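Local coordinates for conserved hypothetical secreted protein (Helicobacter pylori, PDB 4RNZ) that is a cell shape-determining, zinc-binding M23B-family metallopeptidase that probably cleaves peptide bonds in peptidoglycan, at residues F86-L97 with N134-Y145. Numbering follows the deposited sequence.
Sequences FTRKEKTLLLSL and NDKIAIVYTRDY. With PO4 (phosphate ion), chain G.
The extended side chain of K89 lies across the ring of Y145, its CE 3.7 Å from the ring centroid and only 10° off the normal, which meets the geometry of a CH-pi contact. NZ, further out over the same face, adds a cation-pi interaction and donates to O3 of a phosphate, probably from the crystallisation liquor. K91, bent at its last torsion, brings NZ to 3.1 Å from the phosphate O4, while the phosphate O1 sits at the edge of the Y145 ring, in its plane. K89 reaches diagonally past its facing residue R143 to Y145, whereas CB of K91 rests over one face of the ring of Y141, its direct partner, and CB of L93 meets the ring edge. Beyond it the L93 and I139 side chains lie side by side, pointing the same way, with CD2 of L93 4.0 Å from CD1 of I139, and L95 and I137 continue the apolar ridge, against which helices 101-109 and 112-121 pack.

The other face begins with a side-on, two-nitrogen salt bridge: R88 NE reaches D144 OD1 at 2.6 Å and R88 NH2 reaches OD2, each oxygen using its syn lone pair. The F86 ring stacks on this carboxylate, the planes 27° apart. Farther along, V140 CG1 fits against E90, and CG2 against T92, whose OG1 bonds to G362 O. At A138, the facing L94 contributes CD2, 4.0 Å from the alanine CB.

Paired N-H...O bonds alternate with CA-H...O contacts from T87/Y145 to L95/I137, where L95 N to I137 O is weak but I137 N to L95 O sound. The strand axes lie 4.6 Å apart at 154°: a twisted antiparallel beta ladder with a largely helical connection, within the curled sheet that strand 357-361 extends beside 87-96.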
loop_
_atom_site.group_PDB
_atom_site.type_symbol
_atom_site.label_atom_id
_atom_site.label_comp_id
_atom_site.label_asym_id
_atom_site.label_seq_id
_atom_site.Cartn_x
_atom_site.Cartn_y
_atom_site.Cartn_z
ATOM N N PHE A 86 3.839 16.371 1.436
ATOM C CA PHE A 86 2.486 16.166 1.917
ATOM C C PHE A 86 2.326 16.508 3.380
ATOM O O PHE A 86 3.305 16.539 4.136
ATOM C CB PHE A 86 2.045 14.709 1.674
ATOM C CG PHE A 86 2.883 13.693 2.399
ATOM C CD1 PHE A 86 2.609 13.362 3.725
ATOM C CD2 PHE A 86 3.941 13.055 1.761
ATOM C CE1 PHE A 86 3.384 12.438 4.393
ATOM C CE2 PHE A 86 4.722 12.121 2.428
ATOM C CZ PHE A 86 4.442 11.807 3.743
ATOM N N THR A 87 1.071 16.746 3.753
ATOM C CA THR A 87 0.687 16.980 5.138
ATOM C C THR A 87 -0.085 15.754 5.650
ATOM O O THR A 87 -0.838 15.123 4.902
ATOM C CB THR A 87 -0.158 18.271 5.253
ATOM O OG1 THR A 87 0.661 19.378 4.860
ATOM C CG2 THR A 87 -0.592 18.512 6.672
ATOM N N ARG A 88 0.121 15.407 6.912
ATOM C CA ARG A 88 -0.518 14.230 7.493
ATOM C C ARG A 88 -1.489 14.664 8.591
ATOM O O ARG A 88 -1.109 15.439 9.451
ATOM C CB ARG A 88 0.582 13.314 8.010
ATOM C CG ARG A 88 0.130 12.021 8.641
ATOM C CD ARG A 88 1.326 11.096 8.761
ATOM N NE ARG A 88 1.594 10.508 7.458
ATOM C CZ ARG A 88 2.716 9.885 7.115
ATOM N NH1 ARG A 88 3.717 9.768 7.972
ATOM N NH2 ARG A 88 2.832 9.373 5.895
ATOM N N LYS A 89 -2.745 14.228 8.533
ATOM C CA LYS A 89 -3.710 14.483 9.612
ATOM C C LYS A 89 -4.054 13.179 10.343
ATOM O O LYS A 89 -4.270 12.153 9.704
ATOM C CB LYS A 89 -5.017 15.022 9.071
ATOM C CG LYS A 89 -4.918 16.285 8.240
ATOM C CD LYS A 89 -6.319 16.746 7.886
ATOM C CE LYS A 89 -6.307 17.888 6.887
ATOM N NZ LYS A 89 -7.690 18.441 6.777
ATOM N N GLU A 90 -4.159 13.252 11.664
ATOM C CA GLU A 90 -4.542 12.109 12.488
ATOM C C GLU A 90 -5.932 12.335 13.048
ATOM O O GLU A 90 -6.266 13.443 13.487
ATOM C CB GLU A 90 -3.533 11.942 13.612
ATOM C CG GLU A 90 -3.709 10.693 14.468
ATOM C CD GLU A 90 -2.742 10.675 15.617
ATOM O OE1 GLU A 90 -2.639 11.703 16.318
ATOM O OE2 GLU A 90 -2.073 9.652 15.808
ATOM N N LYS A 91 -6.742 11.277 13.026
ATOM C CA LYS A 91 -8.094 11.287 13.591
ATOM C C LYS A 91 -8.313 10.064 14.453
ATOM O O LYS A 91 -7.649 9.033 14.275
ATOM C CB LYS A 91 -9.165 11.284 12.503
ATOM C CG LYS A 91 -9.171 12.548 11.662
ATOM C CD LYS A 91 -10.492 12.769 10.949
ATOM C CE LYS A 91 -10.656 14.235 10.566
ATOM N NZ LYS A 91 -9.498 14.691 9.749
ATOM N N THR A 92 -9.288 10.183 15.353
ATOM C CA THR A 92 -9.775 9.051 16.122
ATOM C C THR A 92 -11.251 8.822 15.902
ATOM O O THR A 92 -12.095 9.660 16.259
ATOM C CB THR A 92 -9.518 9.252 17.612
ATOM O OG1 THR A 92 -8.118 9.449 17.814
ATOM C CG2 THR A 92 -9.972 8.025 18.418
ATOM N N LEU A 93 -11.571 7.676 15.319
ATOM C CA LEU A 93 -12.937 7.232 15.204
ATOM C C LEU A 93 -13.303 6.419 16.448
ATOM O O LEU A 93 -12.631 5.434 16.779
ATOM C CB LEU A 93 -13.113 6.344 13.977
ATOM C CG LEU A 93 -14.470 5.667 13.798
ATOM C CD1 LEU A 93 -15.595 6.680 13.656
ATOM C CD2 LEU A 93 -14.401 4.781 12.569
ATOM N N LEU A 94 -14.362 6.843 17.129
ATOM C CA LEU A 94 -14.994 6.049 18.191
ATOM C C LEU A 94 -16.409 5.667 17.764
ATOM O O LEU A 94 -17.212 6.513 17.341
ATOM C CB LEU A 94 -15.053 6.845 19.479
ATOM C CG LEU A 94 -13.750 7.442 19.994
ATOM C CD1 LEU A 94 -14.058 8.316 21.204
ATOM C CD2 LEU A 94 -12.739 6.363 20.353
ATOM N N LEU A 95 -16.744 4.399 17.887
ATOM C CA LEU A 95 -17.991 3.934 17.316
ATOM C C LEU A 95 -18.669 2.915 18.227
ATOM O O LEU A 95 -17.999 2.032 18.785
ATOM C CB LEU A 95 -17.654 3.324 15.968
ATOM C CG LEU A 95 -18.735 3.020 14.962
ATOM C CD1 LEU A 95 -18.108 3.176 13.583
ATOM C CD2 LEU A 95 -19.280 1.609 15.185
ATOM N N SER A 96 -19.987 3.054 18.384
ATOM C CA SER A 96 -20.813 2.009 19.012
ATOM C C SER A 96 -21.595 1.342 17.899
ATOM O O SER A 96 -22.340 2.002 17.197
ATOM C CB SER A 96 -21.768 2.599 20.065
ATOM O OG SER A 96 -22.604 1.582 20.591
ATOM N N LEU A 97 -21.414 0.041 17.706
ATOM C CA LEU A 97 -22.048 -0.640 16.580
ATOM C C LEU A 97 -23.605 -0.550 16.566
ATOM O O LEU A 97 -24.272 -0.859 17.545
ATOM C CB LEU A 97 -21.597 -2.097 16.567
ATOM C CG LEU A 97 -21.894 -2.895 15.308
ATOM C CD1 LEU A 97 -21.087 -2.366 14.132
ATOM C CD2 LEU A 97 -21.569 -4.361 15.534
ATOM N N ASN A 134 -24.049 -2.349 19.865
ATOM C CA ASN A 134 -23.423 -1.695 21.017
ATOM C C ASN A 134 -21.996 -2.158 21.379
ATOM O O ASN A 134 -21.415 -1.641 22.317
ATOM C CB ASN A 134 -24.352 -1.725 22.254
ATOM C CG ASN A 134 -25.743 -1.138 21.968
ATOM O OD1 ASN A 134 -26.747 -1.651 22.446
ATOM N ND2 ASN A 134 -25.803 -0.075 21.183
ATOM N N ASP A 135 -21.417 -3.100 20.637
ATOM C CA ASP A 135 -19.985 -3.351 20.777
ATOM C C ASP A 135 -19.209 -2.140 20.229
ATOM O O ASP A 135 -19.710 -1.399 19.387
ATOM C CB ASP A 135 -19.576 -4.625 20.056
ATOM C CG ASP A 135 -19.991 -5.871 20.809
ATOM O OD1 ASP A 135 -20.209 -5.770 22.016
ATOM O OD2 ASP A 135 -20.075 -6.945 20.196
ATOM N N LYS A 136 -18.008 -1.928 20.738
ATOM C CA LYS A 136 -17.226 -0.752 20.364
ATOM C C LYS A 136 -16.161 -1.053 19.296
ATOM O O LYS A 136 -15.598 -2.158 19.233
ATOM C CB LYS A 136 -16.582 -0.136 21.578
ATOM C CG LYS A 136 -17.561 0.167 22.698
ATOM C CD LYS A 136 -16.827 0.735 23.900
ATOM C CE LYS A 136 -16.010 -0.312 24.664
ATOM N NZ LYS A 136 -16.827 -1.189 25.562
ATOM N N ILE A 137 -15.949 -0.064 18.426
ATOM C CA ILE A 137 -14.837 -0.057 17.466
ATOM C C ILE A 137 -14.173 1.333 17.553
ATOM O O ILE A 137 -14.866 2.350 17.448
ATOM C CB ILE A 137 -15.310 -0.306 16.020
ATOM C CG1 ILE A 137 -16.022 -1.645 15.911
ATOM C CG2 ILE A 137 -14.124 -0.259 15.031
ATOM C CD1 ILE A 137 -16.628 -1.922 14.559
ATOM N N ALA A 138 -12.858 1.354 17.772
ATOM C CA ALA A 138 -12.064 2.547 17.733
ATOM C C ALA A 138 -10.964 2.392 16.677
ATOM O O ALA A 138 -10.384 1.311 16.537
ATOM C CB ALA A 138 -11.434 2.806 19.081
ATOM N N ILE A 139 -10.711 3.455 15.923
ATOM C CA ILE A 139 -9.586 3.481 14.978
ATOM C C ILE A 139 -8.880 4.816 15.098
ATOM O O ILE A 139 -9.512 5.865 14.950
ATOM C CB ILE A 139 -10.040 3.312 13.513
ATOM C CG1 ILE A 139 -11.113 2.227 13.401
ATOM C CG2 ILE A 139 -8.833 3.033 12.597
ATOM C CD1 ILE A 139 -11.593 1.949 12.003
ATOM N N VAL A 140 -7.577 4.784 15.362
ATOM C CA VAL A 140 -6.758 5.961 15.224
ATOM C C VAL A 140 -6.033 5.824 13.891
ATOM O O VAL A 140 -5.306 4.853 13.669
ATOM C CB VAL A 140 -5.699 6.089 16.304
ATOM C CG1 VAL A 140 -4.870 7.347 16.059
ATOM C CG2 VAL A 140 -6.331 6.117 17.692
ATOM N N TYR A 141 -6.236 6.790 12.999
ATOM C CA TYR A 141 -5.645 6.672 11.664
ATOM C C TYR A 141 -5.181 7.999 11.134
ATOM O O TYR A 141 -5.724 9.055 11.492
ATOM C CB TYR A 141 -6.635 6.083 10.684
ATOM C CG TYR A 141 -7.858 6.908 10.424
ATOM C CD1 TYR A 141 -8.936 6.875 11.292
ATOM C CD2 TYR A 141 -7.946 7.732 9.317
ATOM C CE1 TYR A 141 -10.074 7.605 11.042
ATOM C CE2 TYR A 141 -9.077 8.479 9.065
ATOM C CZ TYR A 141 -10.142 8.409 9.938
ATOM O OH TYR A 141 -11.284 9.132 9.709
ATOM N N THR A 142 -4.206 7.925 10.240
ATOM C CA THR A 142 -3.712 9.099 9.547
ATOM C C THR A 142 -4.054 9.029 8.082
ATOM O O THR A 142 -4.309 7.952 7.525
ATOM C CB THR A 142 -2.202 9.269 9.685
ATOM O OG1 THR A 142 -1.513 8.202 9.026
ATOM C CG2 THR A 142 -1.789 9.322 11.138
ATOM N N ARG A 143 -4.077 10.200 7.466
ATOM C CA ARG A 143 -4.332 10.331 6.031
ATOM C C ARG A 143 -3.332 11.380 5.533
ATOM O O ARG A 143 -2.962 12.292 6.312
ATOM C CB ARG A 143 -5.758 10.798 5.865
ATOM C CG ARG A 143 -6.545 10.211 4.737
ATOM C CD ARG A 143 -7.892 10.942 4.583
ATOM N NE ARG A 143 -9.022 10.488 5.424
ATOM C CZ ARG A 143 -9.619 9.293 5.334
ATOM N NH1 ARG A 143 -9.152 8.385 4.498
ATOM N NH2 ARG A 143 -10.675 8.986 6.110
ATOM N N ASP A 144 -2.858 11.238 4.292
ATOM C CA ASP A 144 -1.876 12.183 3.748
ATOM C C ASP A 144 -2.570 13.117 2.751
ATOM O O ASP A 144 -3.452 12.685 2.014
ATOM C CB ASP A 144 -0.698 11.469 3.097
ATOM C CG ASP A 144 0.180 10.736 4.081
ATOM O OD1 ASP A 144 0.173 11.019 5.283
ATOM O OD2 ASP A 144 0.934 9.874 3.623
ATOM N N TYR A 145 -2.172 14.386 2.754
ATOM C CA TYR A 145 -2.846 15.425 1.969
ATOM C C TYR A 145 -1.849 16.229 1.140
ATOM O O TYR A 145 -0.760 16.544 1.613
ATOM C CB TYR A 145 -3.552 16.412 2.901
ATOM C CG TYR A 145 -4.708 15.812 3.642
ATOM C CD1 TYR A 145 -4.506 15.039 4.790
ATOM C CD2 TYR A 145 -6.000 16.012 3.217
ATOM C CE1 TYR A 145 -5.582 14.479 5.478
ATOM C CE2 TYR A 145 -7.085 15.460 3.903
ATOM C CZ TYR A 145 -6.868 14.692 5.022
ATOM O OH TYR A 145 -7.957 14.145 5.702
HETATM P P PO4 G . -10.577 16.279 5.903
HETATM O O1 PO4 G . -10.145 14.921 5.366
HETATM O O2 PO4 G . -12.042 16.453 5.574
HETATM O O3 PO4 G . -9.783 17.408 5.281
HETATM O O4 PO4 G . -10.388 16.422 7.394
HETATM O O HOH W 1 -6.864 10.990 9.552
HETATM O O HOH W 2 -20.685 0.770 23.205
#